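Local coordinates for protein single-stranded-DNA-specific exonuclease RecJ (Thermus thermophilus, PDB 2ZXR) that degrades single-stranded DNA exonucleolytically in the 5' to 3' direction, using divalent metal ions such as magnesium or manganese, and serves in DNA repair, at residues Val246-Leu250 and Thr290-Ala296; Ile537-Pro543 and His642-Glu648; Glu602-Gly606 and Leu635-Glu639. All coordinates share one frame. Residue numbers count along the deposited sequence, not the author numbering.

Interaction 1 (Val246-Leu250 and Thr290-Ala296)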
loop_
_atom_site.group_PDB
_atom_site.type_symbol
_atom_site.label_atom_id
_atom_site.label_comp_id
_atom_site.label_asym_id
_atom_site.label_seq_id
_atom_site.Cartn_x
_atom_site.Cartn_y
_atom_site.Cartn_z
ATOM N N VAL A 246 -30.385 -1.900 -0.463
ATOM C CA VAL A 246 -30.600 -0.508 -0.852
ATOM C C VAL A 246 -29.820 0.532 -0.063
ATOM O O VAL A 246 -29.413 1.535 -0.620
ATOM C CB VAL A 246 -32.136 -0.140 -0.864
ATOM C CG1 VAL A 246 -32.705 -0.004 0.572
ATOM C CG2 VAL A 246 -32.329 1.157 -1.642
ATOM N N GLY A 247 -29.584 0.283 1.222
ATOM C CA GLY A 247 -28.824 1.219 2.041
ATOM C C GLY A 247 -27.362 1.348 1.611
ATOM O O GLY A 247 -26.783 2.445 1.635
ATOM N N LEU A 248 -26.765 0.229 1.211
ATOM C CA LEU A 248 -25.380 0.248 0.777
ATOM C C LEU A 248 -25.305 0.938 -0.590
ATOM O O LEU A 248 -24.436 1.767 -0.845
ATOM C CB LEU A 248 -24.840 -1.177 0.676
ATOM C CG LEU A 248 -23.395 -1.249 0.167
ATOM C CD1 LEU A 248 -22.474 -0.438 1.101
ATOM C CD2 LEU A 248 -22.947 -2.720 0.106
ATOM N N ARG A 249 -26.219 0.592 -1.483
ATOM C CA ARG A 249 -26.202 1.225 -2.791
ATOM C C ARG A 249 -26.330 2.756 -2.636
ATOM O O ARG A 249 -25.582 3.515 -3.227
ATOM C CB ARG A 249 -27.345 0.675 -3.658
ATOM C CG ARG A 249 -27.510 1.427 -4.946
ATOM C CD ARG A 249 -28.588 0.830 -5.820
ATOM N NE ARG A 249 -28.944 1.771 -6.879
ATOM C CZ ARG A 249 -29.852 1.537 -7.819
ATOM N NH1 ARG A 249 -30.508 0.376 -7.840
ATOM N NH2 ARG A 249 -30.104 2.470 -8.732
ATOM N N LEU A 250 -27.268 3.198 -1.812
ATOM C CA LEU A 250 -27.484 4.625 -1.583
ATOM C C LEU A 250 -26.276 5.288 -0.885
ATOM O O LEU A 250 -25.918 6.419 -1.200
ATOM C CB LEU A 250 -28.774 4.814 -0.755
ATOM C CG LEU A 250 -29.979 5.631 -1.287
ATOM C CD1 LEU A 250 -30.249 5.372 -2.776
ATOM C CD2 LEU A 250 -31.234 5.296 -0.429
ATOM N N THR A 290 -32.162 -2.406 6.224
ATOM C CA THR A 290 -33.439 -2.011 5.660
ATOM C C THR A 290 -33.574 -2.183 4.146
ATOM O O THR A 290 -32.603 -2.121 3.416
ATOM C CB THR A 290 -33.801 -0.545 6.052
ATOM O OG1 THR A 290 -35.144 -0.260 5.626
ATOM C CG2 THR A 290 -32.841 0.466 5.376
ATOM N N ASP A 291 -34.804 -2.404 3.687
ATOM C CA ASP A 291 -35.097 -2.565 2.261
ATOM C C ASP A 291 -35.986 -1.388 1.856
ATOM O O ASP A 291 -36.429 -1.287 0.714
ATOM C CB ASP A 291 -35.851 -3.878 2.015
ATOM C CG ASP A 291 -34.987 -5.116 2.257
ATOM O OD1 ASP A 291 -35.563 -6.153 2.626
ATOM O OD2 ASP A 291 -33.745 -5.076 2.063
ATOM N N ASP A 292 -36.239 -0.497 2.807
ATOM C CA ASP A 292 -37.082 0.680 2.566
ATOM C C ASP A 292 -36.135 1.793 2.119
ATOM O O ASP A 292 -35.345 2.297 2.903
ATOM C CB ASP A 292 -37.796 1.040 3.881
ATOM C CG ASP A 292 -38.629 2.308 3.798
ATOM O OD1 ASP A 292 -38.421 3.167 2.912
ATOM O OD2 ASP A 292 -39.501 2.449 4.676
ATOM N N ALA A 293 -36.218 2.175 0.857
ATOM C CA ALA A 293 -35.313 3.189 0.320
ATOM C C ALA A 293 -35.394 4.555 1.000
ATOM O O ALA A 293 -34.375 5.234 1.142
ATOM C CB ALA A 293 -35.548 3.340 -1.175
ATOM N N ALA A 294 -36.604 4.952 1.399
ATOM C CA ALA A 294 -36.823 6.231 2.053
ATOM C C ALA A 294 -36.171 6.234 3.426
ATOM O O ALA A 294 -35.571 7.210 3.821
ATOM C CB ALA A 294 -38.323 6.500 2.194
ATOM N N GLU A 295 -36.314 5.142 4.159
ATOM C CA GLU A 295 -35.701 5.047 5.466
ATOM C C GLU A 295 -34.174 5.025 5.274
ATOM O O GLU A 295 -33.431 5.683 5.995
ATOM C CB GLU A 295 -36.175 3.779 6.176
ATOM C CG GLU A 295 -35.443 3.510 7.488
ATOM C CD GLU A 295 -35.785 2.158 8.119
ATOM O OE1 GLU A 295 -36.272 1.250 7.404
ATOM O OE2 GLU A 295 -35.547 1.994 9.334
ATOM N N ALA A 296 -33.708 4.268 4.289
ATOM C CA ALA A 296 -32.275 4.200 4.031
ATOM C C ALA A 296 -31.771 5.619 3.686
ATOM O O ALA A 296 -30.763 6.077 4.243
ATOM C CB ALA A 296 -31.994 3.233 2.886
HETATM O O HOH W 1 -32.698 -3.691 0.114
HETATM O O HOH W 2 -30.024 -1.858 3.134
#
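Two helix beginnings pack together here, small apolar side chains against a turn, at a partly buried spot where the first turn of helix 246-254 meets the loop and first turn of helix 293-321. V246 buries most: its CG1 lies 3.5 Å from T290 O and 4.0 Å from A296 CB, while its CG2 reaches A293 CB at 3.9 Å. The backbones come close at G247, whose CA is 5.0 Å from A296 CA and 3.8 Å from A296 CB, and L250 CD2 follows one turn on, 4.0 Å from A296 CB. Polar links across the contact run through water: one joins V246 N (3.0 Å) to D291 OD2 (2.6 Å), another G247 N (2.9 Å) to T290 O (2.6 Å). The turn is itself braced, since T290 OG1 accepts from D292 N in an ST turn and D292, the N-cap, accepts from E295 N through OD1 (3.1 Å). D291 also forms a salt bridge with R94. T290-D292 link helix 281-289 to helix 293-321, and helices 83-98 and 211-220 flank the contact through R94 and L248.

Interaction 2 (Ile537-Pro543 and His642-Glu648); sequences IAPFAYP and HPGLFSE
S647 OG is the polar hub, accepting from two successive backbone amides, F540 N and A541 N, each at 3.0 Å, while donating to P643 O one helical turn back (2.7 Å). The m rotamer of S647 permits all three bonds. A third bond across the contact runs from I537 N to G644 O (3.2 Å), with G644 CA also 3.4 Å from I537 O. H642 is the N-cap of helix 643-655, its ND1 accepting from L645 N at 3.0 Å; its NE2 reaches L533 O. Residues 537-540 form an irregular lead-in, F540 at phi/psi -141/-22, before strand 541-543 begins. The strand and helix 643-648 axes approach to 7.2 Å with 119° between their directions, and P539 lies nearest G644, A541 nearest S647 and Y542 nearest P643 by CA atoms. This is helix-on-sheet packing in the RecJ C-terminal domain: 541-543 is an outermost strand of a parallel five-stranded sheet, pairing with 601-603. Prolines carry much of the surrounding packing. P543 CG sits over the F646 ring face, 4.0 Å from its centroid, with F646 in the t rotamer; P643 CB makes an off-centre CH-pi contact with the Y542 ring (4.2 Å to the centroid) and lies 3.6 Å from P539 CB. A541 CB meets F646 CD2 at 3.8 Å. Farther out, I537, p at chi1, lays CD1 3.6 Å from E648 CA.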
loop_
_atom_site.group_PDB
_atom_site.type_symbol
_atom_site.label_atom_id
_atom_site.label_comp_id
_atom_site.label_asym_id
_atom_site.label_seq_id
_atom_site.Cartn_x
_atom_site.Cartn_y
_atom_site.Cartn_z
ATOM N N ILE A 537 22.674 -4.407 -6.645
ATOM C CA ILE A 537 23.299 -5.612 -6.108
ATOM C C ILE A 537 24.702 -5.263 -5.575
ATOM O O ILE A 537 25.120 -4.095 -5.618
ATOM C CB ILE A 537 23.441 -6.655 -7.224
ATOM C CG1 ILE A 537 24.281 -6.048 -8.357
ATOM C CG2 ILE A 537 22.054 -7.079 -7.744
ATOM C CD1 ILE A 537 24.532 -6.974 -9.484
ATOM N N ALA A 538 25.420 -6.265 -5.073
ATOM C CA ALA A 538 26.785 -6.048 -4.581
ATOM C C ALA A 538 27.485 -5.461 -5.809
ATOM O O ALA A 538 27.545 -6.105 -6.846
ATOM C CB ALA A 538 27.432 -7.384 -4.176
ATOM N N PRO A 539 28.022 -4.237 -5.698
ATOM C CA PRO A 539 28.688 -3.597 -6.839
ATOM C C PRO A 539 29.991 -4.214 -7.327
ATOM O O PRO A 539 30.735 -4.779 -6.546
ATOM C CB PRO A 539 28.861 -2.151 -6.368
ATOM C CG PRO A 539 29.064 -2.292 -4.898
ATOM C CD PRO A 539 28.158 -3.431 -4.463
ATOM N N PHE A 540 30.230 -4.130 -8.638
ATOM C CA PHE A 540 31.463 -4.623 -9.248
ATOM C C PHE A 540 31.865 -3.627 -10.350
ATOM O O PHE A 540 33.036 -3.534 -10.723
ATOM C CB PHE A 540 31.293 -6.057 -9.812
ATOM C CG PHE A 540 30.436 -6.140 -11.054
ATOM C CD1 PHE A 540 30.979 -5.882 -12.311
ATOM C CD2 PHE A 540 29.063 -6.424 -10.956
ATOM C CE1 PHE A 540 30.161 -5.900 -13.462
ATOM C CE2 PHE A 540 28.242 -6.448 -12.083
ATOM C CZ PHE A 540 28.784 -6.187 -13.346
ATOM N N ALA A 541 30.900 -2.857 -10.846
ATOM C CA ALA A 541 31.170 -1.862 -11.878
ATOM C C ALA A 541 30.869 -0.461 -11.307
ATOM O O ALA A 541 29.751 -0.180 -10.838
ATOM C CB ALA A 541 30.327 -2.151 -13.106
ATOM N N TYR A 542 31.882 0.403 -11.355
ATOM C CA TYR A 542 31.816 1.748 -10.810
ATOM C C TYR A 542 31.876 2.841 -11.845
ATOM O O TYR A 542 32.933 3.079 -12.436
ATOM C CB TYR A 542 32.950 1.945 -9.810
ATOM C CG TYR A 542 32.828 1.011 -8.628
ATOM C CD1 TYR A 542 33.050 -0.359 -8.768
ATOM C CD2 TYR A 542 32.442 1.497 -7.372
ATOM C CE1 TYR A 542 32.896 -1.221 -7.687
ATOM C CE2 TYR A 542 32.278 0.641 -6.289
ATOM C CZ TYR A 542 32.507 -0.705 -6.454
ATOM O OH TYR A 542 32.334 -1.535 -5.376
ATOM N N PRO A 543 30.744 3.529 -12.072
ATOM C CA PRO A 543 30.667 4.615 -13.055
ATOM C C PRO A 543 31.695 5.694 -12.790
ATOM O O PRO A 543 31.868 6.131 -11.645
ATOM C CB PRO A 543 29.239 5.162 -12.885
ATOM C CG PRO A 543 28.468 3.955 -12.473
ATOM C CD PRO A 543 29.417 3.250 -11.494
ATOM N N HIS A 642 25.869 5.460 -9.454
ATOM C CA HIS A 642 25.361 4.511 -8.479
ATOM C C HIS A 642 25.870 3.111 -8.811
ATOM O O HIS A 642 25.295 2.411 -9.645
ATOM C CB HIS A 642 23.824 4.557 -8.453
ATOM C CG HIS A 642 23.233 3.884 -7.259
ATOM N ND1 HIS A 642 23.298 2.523 -7.073
ATOM C CD2 HIS A 642 22.631 4.390 -6.155
ATOM C CE1 HIS A 642 22.765 2.213 -5.904
ATOM N NE2 HIS A 642 22.355 3.328 -5.325
ATOM N N PRO A 643 26.954 2.677 -8.136
ATOM C CA PRO A 643 27.555 1.365 -8.365
ATOM C C PRO A 643 26.640 0.153 -8.299
ATOM O O PRO A 643 26.720 -0.720 -9.154
ATOM C CB PRO A 643 28.692 1.315 -7.329
ATOM C CG PRO A 643 29.083 2.765 -7.198
ATOM C CD PRO A 643 27.727 3.429 -7.130
ATOM N N GLY A 644 25.778 0.095 -7.289
ATOM C CA GLY A 644 24.876 -1.040 -7.162
ATOM C C GLY A 644 23.869 -1.187 -8.294
ATOM O O GLY A 644 23.734 -2.275 -8.857
ATOM N N LEU A 645 23.172 -0.091 -8.619
ATOM C CA LEU A 645 22.154 -0.055 -9.685
ATOM C C LEU A 645 22.766 -0.231 -11.064
ATOM O O LEU A 645 22.208 -0.875 -11.943
ATOM C CB LEU A 645 21.398 1.281 -9.626
ATOM C CG LEU A 645 20.448 1.373 -8.418
ATOM C CD1 LEU A 645 19.990 2.804 -8.132
ATOM C CD2 LEU A 645 19.265 0.443 -8.692
ATOM N N PHE A 646 23.932 0.359 -11.250
ATOM C CA PHE A 646 24.623 0.265 -12.531
ATOM C C PHE A 646 25.072 -1.176 -12.717
ATOM O O PHE A 646 24.900 -1.754 -13.792
ATOM C CB PHE A 646 25.838 1.171 -12.529
ATOM C CG PHE A 646 26.561 1.177 -13.818
ATOM C CD1 PHE A 646 26.033 1.841 -14.915
ATOM C CD2 PHE A 646 27.762 0.492 -13.953
ATOM C CE1 PHE A 646 26.687 1.821 -16.117
ATOM C CE2 PHE A 646 28.417 0.476 -15.163
ATOM C CZ PHE A 646 27.882 1.139 -16.240
ATOM N N SER A 647 25.649 -1.745 -11.651
ATOM C CA SER A 647 26.112 -3.129 -11.690
ATOM C C SER A 647 24.927 -4.052 -11.953
ATOM O O SER A 647 25.017 -4.976 -12.745
ATOM C CB SER A 647 26.759 -3.537 -10.352
ATOM O OG SER A 647 28.005 -2.892 -10.135
ATOM N N GLU A 648 23.814 -3.797 -11.277
ATOM C CA GLU A 648 22.652 -4.652 -11.448
ATOM C C GLU A 648 22.147 -4.556 -12.872
ATOM O O GLU A 648 21.832 -5.573 -13.520
ATOM C CB GLU A 648 21.538 -4.241 -10.476
ATOM C CG GLU A 648 20.265 -5.020 -10.689
ATOM C CD GLU A 648 19.157 -4.584 -9.754
ATOM O OE1 GLU A 648 18.936 -3.358 -9.600
ATOM O OE2 GLU A 648 18.508 -5.482 -9.188
#

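Interaction 3 (Glu602-Gly606 and Leu635-Glu639); sequences EVALG and LFAYE
Y638 and L605 carry this buried contact, with V603 a smaller third partner. Y638 projects from the last turn of helix 624-639 in the t rotamer (chi2 -109°), directed at the backbone that leaves strand 601-603. Its OH accepts from L605 N at 3.0 Å and lies 3.3 Å from A604 CA, so the tyrosine spans the gap between helix and chain; the nearest CA pair, A604 and Y638, is 8.0 Å apart. L605, at chi1 m and chi2 t, turns back over the ring, placing CD1 3.8 Å from the Y638 centroid and close to the ring normal, a CH-pi contact over one face. The same CD1 lies 4.4 Å from L635 CD1, one turn earlier in the helix. V603 O approaches the ring edge, 3.4 Å from Y638 CE2. Residues 602-604 are extended, L605 departs at phi/psi -118/-65, and G606 takes 154/-160, angles that a side chain would make strained. Around the tyrosine, R641 adds a cation-pi contact, and P543 and F646 touch its side chain. The contact is helix-on-sheet packing in the alpha/beta RecJ C-terminal domain, where helix 624-639 meets the chain leaving strand 601-603 of the parallel sheet.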
loop_
_atom_site.group_PDB
_atom_site.type_symbol
_atom_site.label_atom_id
_atom_site.label_comp_id
_atom_site.label_asym_id
_atom_site.label_seq_id
_atom_site.Cartn_x
_atom_site.Cartn_y
_atom_site.Cartn_z
ATOM N N GLU A 602 36.130 0.179 -13.130
ATOM C CA GLU A 602 35.579 1.525 -13.236
ATOM C C GLU A 602 35.126 1.626 -14.672
ATOM O O GLU A 602 35.863 1.260 -15.599
ATOM C CB GLU A 602 36.638 2.565 -12.905
ATOM C CG GLU A 602 37.005 2.495 -11.449
ATOM C CD GLU A 602 37.971 3.572 -11.067
ATOM O OE1 GLU A 602 39.161 3.243 -10.896
ATOM O OE2 GLU A 602 37.548 4.742 -10.951
ATOM N N VAL A 603 33.897 2.091 -14.852
ATOM C CA VAL A 603 33.338 2.144 -16.175
ATOM C C VAL A 603 32.881 3.510 -16.596
ATOM O O VAL A 603 32.201 4.216 -15.856
ATOM C CB VAL A 603 32.158 1.157 -16.283
ATOM C CG1 VAL A 603 31.595 1.147 -17.696
ATOM C CG2 VAL A 603 32.616 -0.227 -15.842
ATOM N N ALA A 604 33.282 3.883 -17.798
ATOM C CA ALA A 604 32.896 5.153 -18.371
ATOM C C ALA A 604 32.214 4.788 -19.691
ATOM O O ALA A 604 32.441 3.708 -20.241
ATOM C CB ALA A 604 34.133 6.018 -18.627
ATOM N N LEU A 605 31.358 5.669 -20.180
ATOM C CA LEU A 605 30.687 5.410 -21.443
ATOM C C LEU A 605 31.146 6.510 -22.355
ATOM O O LEU A 605 31.849 6.292 -23.348
ATOM C CB LEU A 605 29.179 5.509 -21.280
ATOM C CG LEU A 605 28.540 4.492 -20.346
ATOM C CD1 LEU A 605 27.071 4.875 -20.159
ATOM C CD2 LEU A 605 28.717 3.085 -20.919
ATOM N N GLY A 606 30.743 7.706 -21.969
ATOM C CA GLY A 606 31.087 8.878 -22.723
ATOM C C GLY A 606 30.119 10.030 -22.559
ATOM O O GLY A 606 29.359 10.120 -21.583
ATOM N N LEU A 635 21.887 4.172 -18.133
ATOM C CA LEU A 635 22.183 5.594 -18.247
ATOM C C LEU A 635 21.910 6.324 -16.960
ATOM O O LEU A 635 22.686 7.195 -16.575
ATOM C CB LEU A 635 21.345 6.252 -19.350
ATOM C CG LEU A 635 21.816 6.165 -20.799
ATOM C CD1 LEU A 635 23.215 6.796 -20.943
ATOM C CD2 LEU A 635 21.846 4.730 -21.209
ATOM N N PHE A 636 20.789 6.002 -16.306
ATOM C CA PHE A 636 20.439 6.678 -15.054
ATOM C C PHE A 636 21.471 6.381 -13.978
ATOM O O PHE A 636 21.968 7.302 -13.344
ATOM C CB PHE A 636 19.049 6.252 -14.540
ATOM C CG PHE A 636 18.721 6.787 -13.166
ATOM C CD1 PHE A 636 18.342 8.122 -12.987
ATOM C CD2 PHE A 636 18.865 5.974 -12.036
ATOM C CE1 PHE A 636 18.120 8.642 -11.703
ATOM C CE2 PHE A 636 18.644 6.479 -10.748
ATOM C CZ PHE A 636 18.271 7.819 -10.579
ATOM N N ALA A 637 21.780 5.096 -13.765
ATOM C CA ALA A 637 22.761 4.720 -12.750
ATOM C C ALA A 637 24.147 5.254 -13.096
ATOM O O ALA A 637 24.931 5.567 -12.197
ATOM C CB ALA A 637 22.821 3.192 -12.569
ATOM N N TYR A 638 24.453 5.342 -14.385
ATOM C CA TYR A 638 25.755 5.876 -14.798
ATOM C C TYR A 638 25.853 7.343 -14.387
ATOM O O TYR A 638 26.776 7.726 -13.663
ATOM C CB TYR A 638 25.948 5.740 -16.315
ATOM C CG TYR A 638 27.266 6.300 -16.801
ATOM C CD1 TYR A 638 27.311 7.479 -17.545
ATOM C CD2 TYR A 638 28.472 5.646 -16.520
ATOM C CE1 TYR A 638 28.521 7.998 -18.009
ATOM C CE2 TYR A 638 29.684 6.150 -16.971
ATOM C CZ TYR A 638 29.708 7.333 -17.721
ATOM O OH TYR A 638 30.914 7.839 -18.192
ATOM N N GLU A 639 24.892 8.157 -14.834
ATOM C CA GLU A 639 24.864 9.584 -14.503
ATOM C C GLU A 639 24.855 9.845 -12.986
ATOM O O GLU A 639 25.471 10.791 -12.499
ATOM C CB GLU A 639 23.642 10.267 -15.155
ATOM C CG GLU A 639 23.589 10.105 -16.694
ATOM C CD GLU A 639 22.366 10.768 -17.374
ATOM O OE1 GLU A 639 22.207 10.577 -18.612
ATOM O OE2 GLU A 639 21.577 11.476 -16.684
#

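Interactions 2 and 3 belong to one layered unit, their centres about 10 Å apart, whereas interaction 1 lies on the opposite side of the chain's centre, its nearest atoms about 43 Å from either. Strands 541-543 and 601-603 are sheet neighbours, joined where Y542 O meets V603 N at 2.8 Å, and helices 624-639 and 643-655 follow one another, with H642 N 2.9 Å from A637 O. Interaction 3 is buried, while interactions 1 and 2 are only partly buried. The chemistry differs with the elements joined rather than with burial alone: in the C-terminal pair, serine and tyrosine hydroxyls take up backbone amides directly, whereas in interaction 1, between helices, water mediates the polar links between the segments.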